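PDB 3VYK: C-type lectin domain family 4, member a4 from Mus musculus, which binds N-glycans carrying a bisecting N-acetylglucosamine through its calcium-dependent C-type lectin domain, and probably acts as an inhibitory receptor on dendritic cells. Local coordinates for residues K90-Q95 / W112-C117; I63-A68 / R99-N104. All blocks are in the same frame, centred on the assembly; numbering follows the deposited sequence.

Contact 1 of 2, residues K90-Q95 / W112-C117. With CA (calcium ion), chain C; MAN (alpha-D-mannopyranose), chain B; NAG (2-acetamido-2-deoxy-beta-D-glucopyranose), chain D; NAG (2-acetamido-2-deoxy-beta-D-glucopyranose), chain E.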
ATOM      1  N   LYS A  90      -7.620 -14.058   2.873  1.00 14.80           N
ATOM      2  CA  LYS A  90      -7.600 -15.403   3.421  1.00 16.24           C
ATOM      3  C   LYS A  90      -6.376 -16.156   2.890  1.00 15.70           C
ATOM      4  O   LYS A  90      -6.093 -16.147   1.685  1.00 16.17           O
ATOM      5  CB  LYS A  90      -8.906 -16.136   3.070  1.00 17.74           C
ATOM      6  CG  LYS A  90      -9.042 -17.540   3.629  1.00 21.25           C
ATOM      7  CD  LYS A  90      -8.997 -17.580   5.145  1.00 24.43           C
ATOM      8  CE  LYS A  90      -9.252 -18.993   5.656  1.00 26.85           C
ATOM      9  NZ  LYS A  90      -8.476 -20.035   4.921  1.00 29.22           N
ATOM     10  N   GLY A  91      -5.637 -16.755   3.809  1.00 15.03           N
ATOM     11  CA  GLY A  91      -4.432 -17.524   3.500  1.00 15.21           C
ATOM     12  C   GLY A  91      -3.158 -16.699   3.412  1.00 15.25           C
ATOM     13  O   GLY A  91      -2.086 -17.258   3.157  1.00 16.69           O
ATOM     14  N   GLU A  92      -3.264 -15.386   3.607  1.00 14.34           N
ATOM     15  CA  GLU A  92      -2.099 -14.493   3.556  1.00 13.81           C
ATOM     16  C   GLU A  92      -1.840 -13.869   4.922  1.00 13.75           C
ATOM     17  O   GLU A  92      -2.757 -13.756   5.731  1.00 13.80           O
ATOM     18  CB  GLU A  92      -2.306 -13.381   2.534  1.00 13.44           C
ATOM     19  CG  GLU A  92      -2.684 -13.860   1.141  1.00 13.53           C
ATOM     20  CD  GLU A  92      -1.591 -14.655   0.428  1.00 13.80           C
ATOM     21  OE1 GLU A  92      -0.367 -14.584   0.764  1.00 14.25           O
ATOM     22  OE2 GLU A  92      -1.987 -15.335  -0.557  1.00 13.91           O
ATOM     23  N   PRO A  93      -0.585 -13.468   5.200  1.00 13.06           N
ATOM     24  CA  PRO A  93       0.594 -13.641   4.351  1.00 13.06           C
ATOM     25  C   PRO A  93       1.090 -15.085   4.437  1.00 13.89           C
ATOM     26  O   PRO A  93       0.821 -15.768   5.429  1.00 14.53           O
ATOM     27  CB  PRO A  93       1.589 -12.648   4.954  1.00 12.56           C
ATOM     28  CG  PRO A  93       1.263 -12.656   6.415  1.00 12.93           C
ATOM     29  CD  PRO A  93      -0.236 -12.854   6.500  1.00 12.86           C
ATOM     30  N   ASN A  94       1.771 -15.561   3.397  1.00 14.26           N
ATOM     31  CA  ASN A  94       2.067 -16.993   3.334  1.00 14.63           C
ATOM     32  C   ASN A  94       3.504 -17.432   3.093  1.00 15.11           C
ATOM     33  O   ASN A  94       3.813 -18.617   3.292  1.00 16.87           O
ATOM     34  CB  ASN A  94       1.142 -17.685   2.320  1.00 14.30           C
ATOM     35  CG  ASN A  94       1.415 -17.271   0.883  1.00 14.63           C
ATOM     36  OD1 ASN A  94       2.028 -16.231   0.597  1.00 14.08           O
ATOM     37  ND2 ASN A  94       0.950 -18.101  -0.046  1.00 16.09           N
ATOM     38  N   GLN A  95       4.381 -16.523   2.669  1.00 14.76           N
ATOM     39  CA  GLN A  95       5.713 -16.953   2.234  1.00 15.18           C
ATOM     40  C   GLN A  95       6.823 -16.027   2.706  1.00 14.96           C
ATOM     41  O   GLN A  95       6.751 -14.813   2.500  1.00 14.97           O
ATOM     42  CB  GLN A  95       5.718 -17.133   0.711  1.00 15.58           C
ATOM     43  CG  GLN A  95       4.857 -18.326   0.298  1.00 16.37           C
ATOM     44  CD  GLN A  95       4.538 -18.440  -1.182  1.00 16.92           C
ATOM     45  OE1 GLN A  95       4.184 -17.467  -1.853  1.00 18.82           O
ATOM     46  NE2 GLN A  95       4.602 -19.669  -1.686  1.00 17.23           N
ATOM     47  N   TRP A 112      -4.929  -7.635   1.399  1.00 12.06           N
ATOM     48  CA  TRP A 112      -3.469  -7.575   1.348  1.00 11.73           C
ATOM     49  C   TRP A 112      -2.878  -8.927   1.069  1.00 11.76           C
ATOM     50  O   TRP A 112      -3.347  -9.955   1.579  1.00 11.82           O
ATOM     51  CB  TRP A 112      -2.900  -7.114   2.677  1.00 11.48           C
ATOM     52  CG  TRP A 112      -3.322  -5.754   3.165  1.00 11.48           C
ATOM     53  CD1 TRP A 112      -4.033  -4.756   2.497  1.00 11.90           C
ATOM     54  CD2 TRP A 112      -3.001  -5.197   4.478  1.00 11.39           C
ATOM     55  NE1 TRP A 112      -4.204  -3.661   3.322  1.00 11.92           N
ATOM     56  CE2 TRP A 112      -3.588  -3.857   4.513  1.00 11.53           C
ATOM     57  CE3 TRP A 112      -2.315  -5.668   5.596  1.00 11.37           C
ATOM     58  CZ2 TRP A 112      -3.491  -3.040   5.646  1.00 11.49           C
ATOM     59  CZ3 TRP A 112      -2.225  -4.838   6.719  1.00 11.14           C
ATOM     60  CH2 TRP A 112      -2.786  -3.553   6.730  1.00 11.78           C
ATOM     61  N   ASN A 113      -1.804  -8.931   0.278  1.00 11.85           N
ATOM     62  CA  ASN A 113      -1.060 -10.164  -0.013  1.00 11.36           C
ATOM     63  C   ASN A 113       0.420  -9.855   0.047  1.00 11.44           C
ATOM     64  O   ASN A 113       0.863  -8.863  -0.517  1.00 11.43           O
ATOM     65  CB  ASN A 113      -1.438 -10.691  -1.402  1.00 11.92           C
ATOM     66  CG  ASN A 113      -0.575 -11.863  -1.848  1.00 12.01           C
ATOM     67  OD1 ASN A 113      -0.171 -12.714  -1.052  1.00 12.61           O
ATOM     68  ND2 ASN A 113      -0.321 -11.919  -3.159  1.00 13.19           N
ATOM     69  N   ASP A 114       1.175 -10.697   0.750  1.00 11.36           N
ATOM     70  CA  ASP A 114       2.631 -10.604   0.660  1.00 11.64           C
ATOM     71  C   ASP A 114       3.110 -11.123  -0.691  1.00 11.62           C
ATOM     72  O   ASP A 114       2.640 -12.177  -1.187  1.00 12.26           O
ATOM     73  CB  ASP A 114       3.351 -11.301   1.833  1.00 11.69           C
ATOM     74  CG  ASP A 114       3.081 -12.797   1.915  1.00 11.73           C
ATOM     75  OD1 ASP A 114       2.003 -13.262   1.460  1.00 11.89           O
ATOM     76  OD2 ASP A 114       3.960 -13.493   2.487  1.00 11.96           O
ATOM     77  N   ILE A 115       4.021 -10.328  -1.270  1.00 11.74           N
ATOM     78  CA  ILE A 115       4.648 -10.635  -2.564  1.00 12.38           C
ATOM     79  C   ILE A 115       6.153 -10.289  -2.560  1.00 12.83           C
ATOM     80  O   ILE A 115       6.648  -9.602  -1.663  1.00 12.96           O
ATOM     81  CB  ILE A 115       3.960  -9.891  -3.742  1.00 12.30           C
ATOM     82  CG1 ILE A 115       4.218  -8.377  -3.712  1.00 12.57           C
ATOM     83  CG2 ILE A 115       2.466 -10.212  -3.795  1.00 12.37           C
ATOM     84  CD1 ILE A 115       4.079  -7.750  -5.084  1.00 12.81           C
ATOM     85  N   PRO A 116       6.894 -10.762  -3.585  1.00 13.03           N
ATOM     86  CA  PRO A 116       8.287 -10.359  -3.663  1.00 13.17           C
ATOM     87  C   PRO A 116       8.413  -8.874  -3.977  1.00 13.18           C
ATOM     88  O   PRO A 116       7.701  -8.346  -4.841  1.00 13.43           O
ATOM     89  CB  PRO A 116       8.826 -11.221  -4.815  1.00 12.96           C
ATOM     90  CG  PRO A 116       7.884 -12.378  -4.892  1.00 13.30           C
ATOM     91  CD  PRO A 116       6.558 -11.722  -4.648  1.00 13.33           C
ATOM     92  N   CYS A 117       9.301  -8.205  -3.251  1.00 13.64           N
ATOM     93  CA  CYS A 117       9.559  -6.784  -3.431  0.75 13.89           C
ATOM     94  C   CYS A 117       9.998  -6.436  -4.852  1.00 14.87           C
ATOM     95  O   CYS A 117       9.724  -5.340  -5.326  1.00 15.23           O
ATOM     96  CB  CYS A 117      10.595  -6.300  -2.405  0.75 13.38           C
ATOM     97  SG  CYS A 117      10.060  -6.555  -0.693  0.75 12.84           S
TER
HETATM   98 CA    CA C1007       1.569 -14.243  -0.607  1.00 13.53          CA
HETATM   99  C1  MAN B   2       0.445 -16.249  -5.951  1.00 15.66           C
HETATM  100  C2  MAN B   2       1.116 -15.056  -5.267  1.00 14.62           C
HETATM  101  C3  MAN B   2       1.306 -15.331  -3.769  1.00 14.89           C
HETATM  102  C4  MAN B   2      -0.028 -15.716  -3.149  1.00 14.52           C
HETATM  103  C5  MAN B   2      -0.623 -16.923  -3.906  1.00 15.34           C
HETATM  104  C6  MAN B   2      -1.993 -17.330  -3.358  1.00 16.73           C
HETATM  105  O2  MAN B   2       0.261 -13.940  -5.424  1.00 15.14           O
HETATM  106  O3  MAN B   2       1.772 -14.230  -2.981  1.00 14.28           O
HETATM  107  O4  MAN B   2       0.266 -15.893  -1.764  1.00 14.07           O
HETATM  108  O5  MAN B   2      -0.754 -16.606  -5.287  1.00 15.61           O
HETATM  109  O6  MAN B   2      -2.411 -18.527  -4.007  1.00 18.68           O
HETATM  110  C1  NAG D   3       0.454 -13.188  -6.619  1.00 15.21           C
HETATM  111  C2  NAG D   3      -0.818 -12.358  -6.848  1.00 16.32           C
HETATM  112  C3  NAG D   3      -0.674 -11.427  -8.051  1.00 17.46           C
HETATM  113  C4  NAG D   3       0.640 -10.646  -7.977  1.00 17.41           C
HETATM  114  C5  NAG D   3       1.830 -11.573  -7.699  1.00 16.36           C
HETATM  115  C6  NAG D   3       3.119 -10.808  -7.432  1.00 16.13           C
HETATM  116  C7  NAG D   3      -2.779 -13.526  -5.952  1.00 17.19           C
HETATM  117  C8  NAG D   3      -3.822 -14.572  -6.196  1.00 17.73           C
HETATM  118  N2  NAG D   3      -1.922 -13.299  -6.947  1.00 17.08           N
HETATM  119  O3  NAG D   3      -1.756 -10.514  -8.056  1.00 19.66           O
HETATM  120  O4  NAG D   3       0.856  -9.942  -9.174  1.00 18.12           O
HETATM  121  O5  NAG D   3       1.578 -12.330  -6.530  1.00 15.34           O
HETATM  122  O6  NAG D   3       3.807 -10.487  -8.623  1.00 17.15           O
HETATM  123  O7  NAG D   3      -2.728 -12.926  -4.870  1.00 17.24           O
HETATM  124  C1  NAG E   6       3.396 -16.536  -8.880  1.00 18.17           C
HETATM  125  C2  NAG E   6       3.430 -15.694 -10.151  1.00 18.97           C
HETATM  126  C3  NAG E   6       4.743 -14.919 -10.231  1.00 18.34           C
HETATM  127  C4  NAG E   6       5.033 -14.156  -8.934  1.00 17.70           C
HETATM  128  C5  NAG E   6       4.855 -15.087  -7.737  1.00 16.81           C
HETATM  129  C6  NAG E   6       5.012 -14.347  -6.411  1.00 16.35           C
HETATM  130  C7  NAG E   6       2.145 -16.694 -11.990  1.00 21.74           C
HETATM  131  C8  NAG E   6       2.199 -17.626 -13.168  1.00 22.88           C
HETATM  132  N2  NAG E   6       3.294 -16.552 -11.324  1.00 20.77           N
HETATM  133  O3  NAG E   6       4.658 -14.021 -11.314  1.00 19.69           O
HETATM  134  O4  NAG E   6       6.354 -13.659  -8.978  1.00 18.43           O
HETATM  135  O5  NAG E   6       3.575 -15.705  -7.745  1.00 17.17           O
HETATM  136  O6  NAG E   6       5.156 -15.277  -5.359  1.00 16.25           O
HETATM  137  O7  NAG E   6       1.085 -16.136 -11.696  1.00 23.44           O

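Contact 2 of 2, residues I63-A68 / R99-N104. With NAG (2-acetamido-2-deoxy-beta-D-glucopyranose), chain D; SO4 (sulfate ion), chain F.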
ATOM      1  N   ILE A  63       1.926  -1.123  -0.938  1.00 12.44           N
ATOM      2  CA  ILE A  63       1.739  -0.244   0.221  1.00 12.07           C
ATOM      3  C   ILE A  63       3.029  -0.187   1.022  1.00 12.13           C
ATOM      4  O   ILE A  63       3.982  -0.910   0.715  1.00 12.46           O
ATOM      5  CB  ILE A  63       0.535  -0.686   1.082  1.00 12.37           C
ATOM      6  CG1 ILE A  63       0.803  -2.032   1.770  1.00 12.13           C
ATOM      7  CG2 ILE A  63      -0.720  -0.719   0.222  1.00 12.76           C
ATOM      8  CD1 ILE A  63      -0.291  -2.497   2.728  1.00 12.48           C
ATOM      9  N   GLY A  64       3.078   0.660   2.041  1.00 12.35           N
ATOM     10  CA  GLY A  64       4.307   0.877   2.797  1.00 12.41           C
ATOM     11  C   GLY A  64       4.541  -0.077   3.956  1.00 12.95           C
ATOM     12  O   GLY A  64       4.990   0.353   5.016  1.00 13.44           O
ATOM     13  N   LEU A  65       4.243  -1.363   3.753  1.00 12.74           N
ATOM     14  CA  LEU A  65       4.340  -2.372   4.807  1.00 12.93           C
ATOM     15  C   LEU A  65       5.398  -3.391   4.420  1.00 13.25           C
ATOM     16  O   LEU A  65       5.366  -3.919   3.309  1.00 13.42           O
ATOM     17  CB  LEU A  65       2.980  -3.065   4.998  1.00 13.31           C
ATOM     18  CG  LEU A  65       2.843  -3.966   6.225  1.00 12.94           C
ATOM     19  CD1 LEU A  65       3.017  -3.180   7.520  1.00 13.79           C
ATOM     20  CD2 LEU A  65       1.505  -4.701   6.210  1.00 13.60           C
ATOM     21  N   LEU A  66       6.315  -3.670   5.341  1.00 13.58           N
ATOM     22  CA  LEU A  66       7.450  -4.564   5.075  0.50 13.34           C
ATOM     23  C   LEU A  66       7.653  -5.589   6.174  1.00 13.48           C
ATOM     24  O   LEU A  66       7.447  -5.293   7.335  1.00 13.99           O
ATOM     25  CB  LEU A  66       8.734  -3.750   4.970  1.00 15.16           C
ATOM     26  CG  LEU A  66       8.778  -2.686   3.880  1.00 15.88           C
ATOM     27  CD1 LEU A  66      10.000  -1.810   4.083  1.00 18.06           C
ATOM     28  CD2 LEU A  66       8.796  -3.327   2.506  1.00 16.67           C
ATOM     29  N   ASP A  67       8.090  -6.786   5.802  1.00 12.53           N
ATOM     30  CA  ASP A  67       8.445  -7.801   6.785  1.00 12.65           C
ATOM     31  C   ASP A  67       9.890  -7.577   7.221  1.00 12.77           C
ATOM     32  O   ASP A  67      10.818  -7.908   6.481  1.00 13.30           O
ATOM     33  CB  ASP A  67       8.288  -9.198   6.183  1.00 13.12           C
ATOM     34  CG  ASP A  67       8.597 -10.309   7.169  1.00 13.74           C
ATOM     35  OD1 ASP A  67       9.037 -10.029   8.307  1.00 12.97           O
ATOM     36  OD2 ASP A  67       8.372 -11.480   6.812  1.00 14.23           O
ATOM     37  N   ALA A  68      10.072  -7.035   8.429  1.00 12.82           N
ATOM     38  CA  ALA A  68      11.402  -6.721   8.948  1.00 12.59           C
ATOM     39  C   ALA A  68      12.213  -7.964   9.305  1.00 12.51           C
ATOM     40  O   ALA A  68      13.416  -7.873   9.578  1.00 12.82           O
ATOM     41  CB  ALA A  68      11.292  -5.806  10.159  1.00 13.13           C
ATOM     42  N   ARG A  99       8.394 -10.278   1.060  1.00 13.65           N
ATOM     43  CA  ARG A  99       8.603  -9.377   2.191  1.00 13.98           C
ATOM     44  C   ARG A  99       7.893  -8.036   2.055  1.00 13.61           C
ATOM     45  O   ARG A  99       7.921  -7.232   2.985  1.00 13.75           O
ATOM     46  CB  ARG A  99      10.104  -9.170   2.433  1.00 15.45           C
ATOM     47  CG  ARG A  99      10.856 -10.448   2.812  1.00 17.03           C
ATOM     48  CD  ARG A  99      12.337 -10.170   3.100  1.00 17.62           C
ATOM     49  NE  ARG A  99      12.902  -9.282   2.085  1.00 18.23           N
ATOM     50  CZ  ARG A  99      13.334  -9.678   0.891  1.00 19.11           C
ATOM     51  NH1 ARG A  99      13.311 -10.966   0.553  1.00 19.06           N
ATOM     52  NH2 ARG A  99      13.791  -8.778   0.039  1.00 20.18           N
ATOM     53  N   CYS A 100       7.278  -7.809   0.892  1.00 13.02           N
ATOM     54  CA  CYS A 100       6.521  -6.599   0.588  1.00 13.01           C
ATOM     55  C   CYS A 100       5.049  -6.966   0.458  1.00 12.57           C
ATOM     56  O   CYS A 100       4.697  -8.147   0.460  1.00 12.51           O
ATOM     57  CB  CYS A 100       7.044  -5.948  -0.691  1.00 13.53           C
ATOM     58  SG  CYS A 100       8.642  -5.125  -0.460  1.00 14.79           S
ATOM     59  N   VAL A 101       4.195  -5.951   0.398  1.00 12.19           N
ATOM     60  CA  VAL A 101       2.746  -6.158   0.464  1.00 12.15           C
ATOM     61  C   VAL A 101       2.033  -5.335  -0.597  1.00 11.76           C
ATOM     62  O   VAL A 101       2.321  -4.134  -0.773  1.00 12.32           O
ATOM     63  CB  VAL A 101       2.202  -5.770   1.859  1.00 11.71           C
ATOM     64  CG1 VAL A 101       0.688  -5.996   1.956  1.00 12.40           C
ATOM     65  CG2 VAL A 101       2.906  -6.536   2.969  1.00 12.43           C
ATOM     66  N   ILE A 102       1.098  -5.988  -1.296  1.00 11.61           N
ATOM     67  CA  ILE A 102       0.186  -5.285  -2.182  1.00 12.02           C
ATOM     68  C   ILE A 102      -1.258  -5.409  -1.725  1.00 12.19           C
ATOM     69  O   ILE A 102      -1.638  -6.373  -1.059  1.00 11.78           O
ATOM     70  CB  ILE A 102       0.259  -5.770  -3.663  1.00 12.13           C
ATOM     71  CG1 ILE A 102      -0.049  -7.271  -3.796  1.00 12.80           C
ATOM     72  CG2 ILE A 102       1.590  -5.366  -4.282  1.00 13.34           C
ATOM     73  CD1 ILE A 102      -0.162  -7.755  -5.235  1.00 12.89           C
ATOM     74  N   ILE A 103      -2.041  -4.404  -2.099  1.00 12.50           N
ATOM     75  CA  ILE A 103      -3.491  -4.520  -2.147  1.00 13.23           C
ATOM     76  C   ILE A 103      -3.831  -5.096  -3.520  1.00 13.46           C
ATOM     77  O   ILE A 103      -3.417  -4.562  -4.551  1.00 14.47           O
ATOM     78  CB  ILE A 103      -4.168  -3.143  -1.977  1.00 13.72           C
ATOM     79  CG1 ILE A 103      -3.851  -2.559  -0.602  1.00 14.05           C
ATOM     80  CG2 ILE A 103      -5.679  -3.249  -2.180  1.00 14.18           C
ATOM     81  CD1 ILE A 103      -4.380  -1.153  -0.394  1.00 14.01           C
ATOM     82  N   ASN A 104      -4.588  -6.183  -3.532  1.00 13.53           N
ATOM     83  CA  ASN A 104      -5.151  -6.702  -4.785  1.00 14.47           C
ATOM     84  C   ASN A 104      -6.561  -7.243  -4.588  1.00 15.01           C
ATOM     85  O   ASN A 104      -7.046  -7.391  -3.453  1.00 13.95           O
ATOM     86  CB  ASN A 104      -4.202  -7.715  -5.485  1.00 14.78           C
ATOM     87  CG  ASN A 104      -4.017  -9.012  -4.708  1.00 14.95           C
ATOM     88  OD1 ASN A 104      -4.545  -9.189  -3.627  1.00 15.68           O
ATOM     89  ND2 ASN A 104      -3.234  -9.941  -5.274  1.00 15.35           N
TER
HETATM   90  C1  NAG D   3       0.454 -13.188  -6.619  1.00 15.21           C
HETATM   91  C2  NAG D   3      -0.818 -12.358  -6.848  1.00 16.32           C
HETATM   92  C3  NAG D   3      -0.674 -11.427  -8.051  1.00 17.46           C
HETATM   93  C4  NAG D   3       0.640 -10.646  -7.977  1.00 17.41           C
HETATM   94  C5  NAG D   3       1.830 -11.573  -7.699  1.00 16.36           C
HETATM   95  C6  NAG D   3       3.119 -10.808  -7.432  1.00 16.13           C
HETATM   96  C7  NAG D   3      -2.779 -13.526  -5.952  1.00 17.19           C
HETATM   97  C8  NAG D   3      -3.822 -14.572  -6.196  1.00 17.73           C
HETATM   98  N2  NAG D   3      -1.922 -13.299  -6.947  1.00 17.08           N
HETATM   99  O3  NAG D   3      -1.756 -10.514  -8.056  1.00 19.66           O
HETATM  100  O4  NAG D   3       0.856  -9.942  -9.174  1.00 18.12           O
HETATM  101  O5  NAG D   3       1.578 -12.330  -6.530  1.00 15.34           O
HETATM  102  O6  NAG D   3       3.807 -10.487  -8.623  1.00 17.15           O
HETATM  103  O7  NAG D   3      -2.728 -12.926  -4.870  1.00 17.24           O
HETATM  104  S   SO4 F1008      15.480 -10.989  -2.533  1.00 20.86           S
HETATM  105  O1  SO4 F1008      15.790  -9.936  -1.524  1.00 19.72           O
HETATM  106  O2  SO4 F1008      16.675 -11.813  -2.866  1.00 18.40           O
HETATM  107  O3  SO4 F1008      14.385 -11.852  -2.032  1.00 20.98           O
HETATM  108  O4  SO4 F1008      15.027 -10.308  -3.770  1.00 21.69           O
HETATM  109  O   HOH W   1       5.229  -3.478   0.695  1.00 16.97           O

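Contact 1 of 2, residues K90-Q95 / W112-C117
Both segments are brought together by one calcium ion. Glu92 and Asn94 reach it by a side-chain oxygen each, Asn113 by its amide group, and Asp114 twice, through its carbonyl O and its carboxylate, Asp114 OD1 sitting 2.3 Å from the calcium; Glu98 OE1 adds a protein ligand. Mannose O3 and O4 complete the shell, each 2.4 Å from the ion. The same residues also approach the sugar: Glu92 OE2 lies 2.6 Å from mannose O4, and Asn94 ND2 gives that oxygen a weak hydrogen bond of 2.9 Å. Glu92 OE1 and Asp114 OD1 stand just 2.8 Å apart, a closeness the calcium bound to both oxygens presumably makes tolerable. A second shell fixes the Asp114 carboxylate, whose CG sits in the crowded position between backbone N and carbonyl carbon (chi1 62°). Asn94 N donates to Asp114 OD1 from above the carboxylate plane at 3.0 Å. Gln95 N meets the syn lone pair of Asp114 OD2 almost straight (3.1 Å, 170°), and Arg71 forms a salt bridge to OD2. The peptide before Pro93 is cis, and Pro93 CB rests 3.4 Å from Asp114 CG. Glu92-Pro93-Asn94 is the EPN sequence of mannose-type C-type lectins; Trp112-Asn113-Asp114 is the WND sequence. Further along, Ile115 and Pro116 touch two different N-acetylglucosamines. Strand 109-115 pairs antiparallel with strand 100-106, Asn113 with Ile102, while the loop of Glu92 lies at its flank, Pro93 packing on Trp88 and on Trp73 of strand 73-75.

Contact 2 of 2, residues I63-A68 / R99-N104
Ile63 N donates to Val101 O at 3.0 Å, nearly straight (168°) and in the carbonyl plane, and Asp67 N does the same to Arg99 O at 2.9 Å. Between these two bonds the contact is loose: the strands run antiparallel but splayed, 142° between 65-67 and 100-104, and a water occupies the gap. It accepts from Val101 N at 2.7 Å and lies within donating distance of Leu65 O, also 2.7 Å, and of Ile63 O. The tight part is apolar. Ile63, with CG1 in the crowded position (chi1 68°), sends its two branches to different partners: Ile63 CD1 touches Val101 CG1 at 3.7 Å, the two side chains crossing obliquely, whereas CG2 meets Ile103 CG1, likewise at 3.7 Å, at about a right angle. Leu65 lies alongside Val101, pointing the same way, CD2 to CG2 at 4.0 Å; Trp112 and Trp73 pack on both. Near Arg99 the backbones draw together again, and Leu66 CD2 reaches Cys100 SG at 3.5 Å. The Arg99 side chain, bent at chi3, instead heads off to the exposed side to hold a sulfate, probably from the crystallisation liquor, by NH1 and NH2. Asp67 turns its carboxylate to Gly69 N and to a salt bridge with Arg71. At the far end Asn104 ND2 donates to O7 and O3 of an N-acetylglucosamine, linking the strand to the glycan pocket. A classic beta bulge puts both Arg99 and Cys100 opposite the single residue Ile115, where the long calcium-site loop rejoins the sheet of the C-type lectin fold.

In the fold
The segments alternate along the chain: 63-68, 90-95, 99-104, 112-117. Contact 2 joins the central strands 61-67 and 100-106, while contact 1 sets the calcium-site loop against the tip of strand 109-115, the antiparallel neighbour of 100-106; the two centres are 8 Å apart. They are bound to each other by the Cys100-Cys117 disulfide, SG to SG 2.0 Å, by a probable hydrogen bond from Ile115 N to Cys100 O, and by Ile115 packing on Ile102. Both touch the N-acetylglucosamine of chain D, contact 2 through Asn104, which places the glycan site at the edge of the sheet's buried strands.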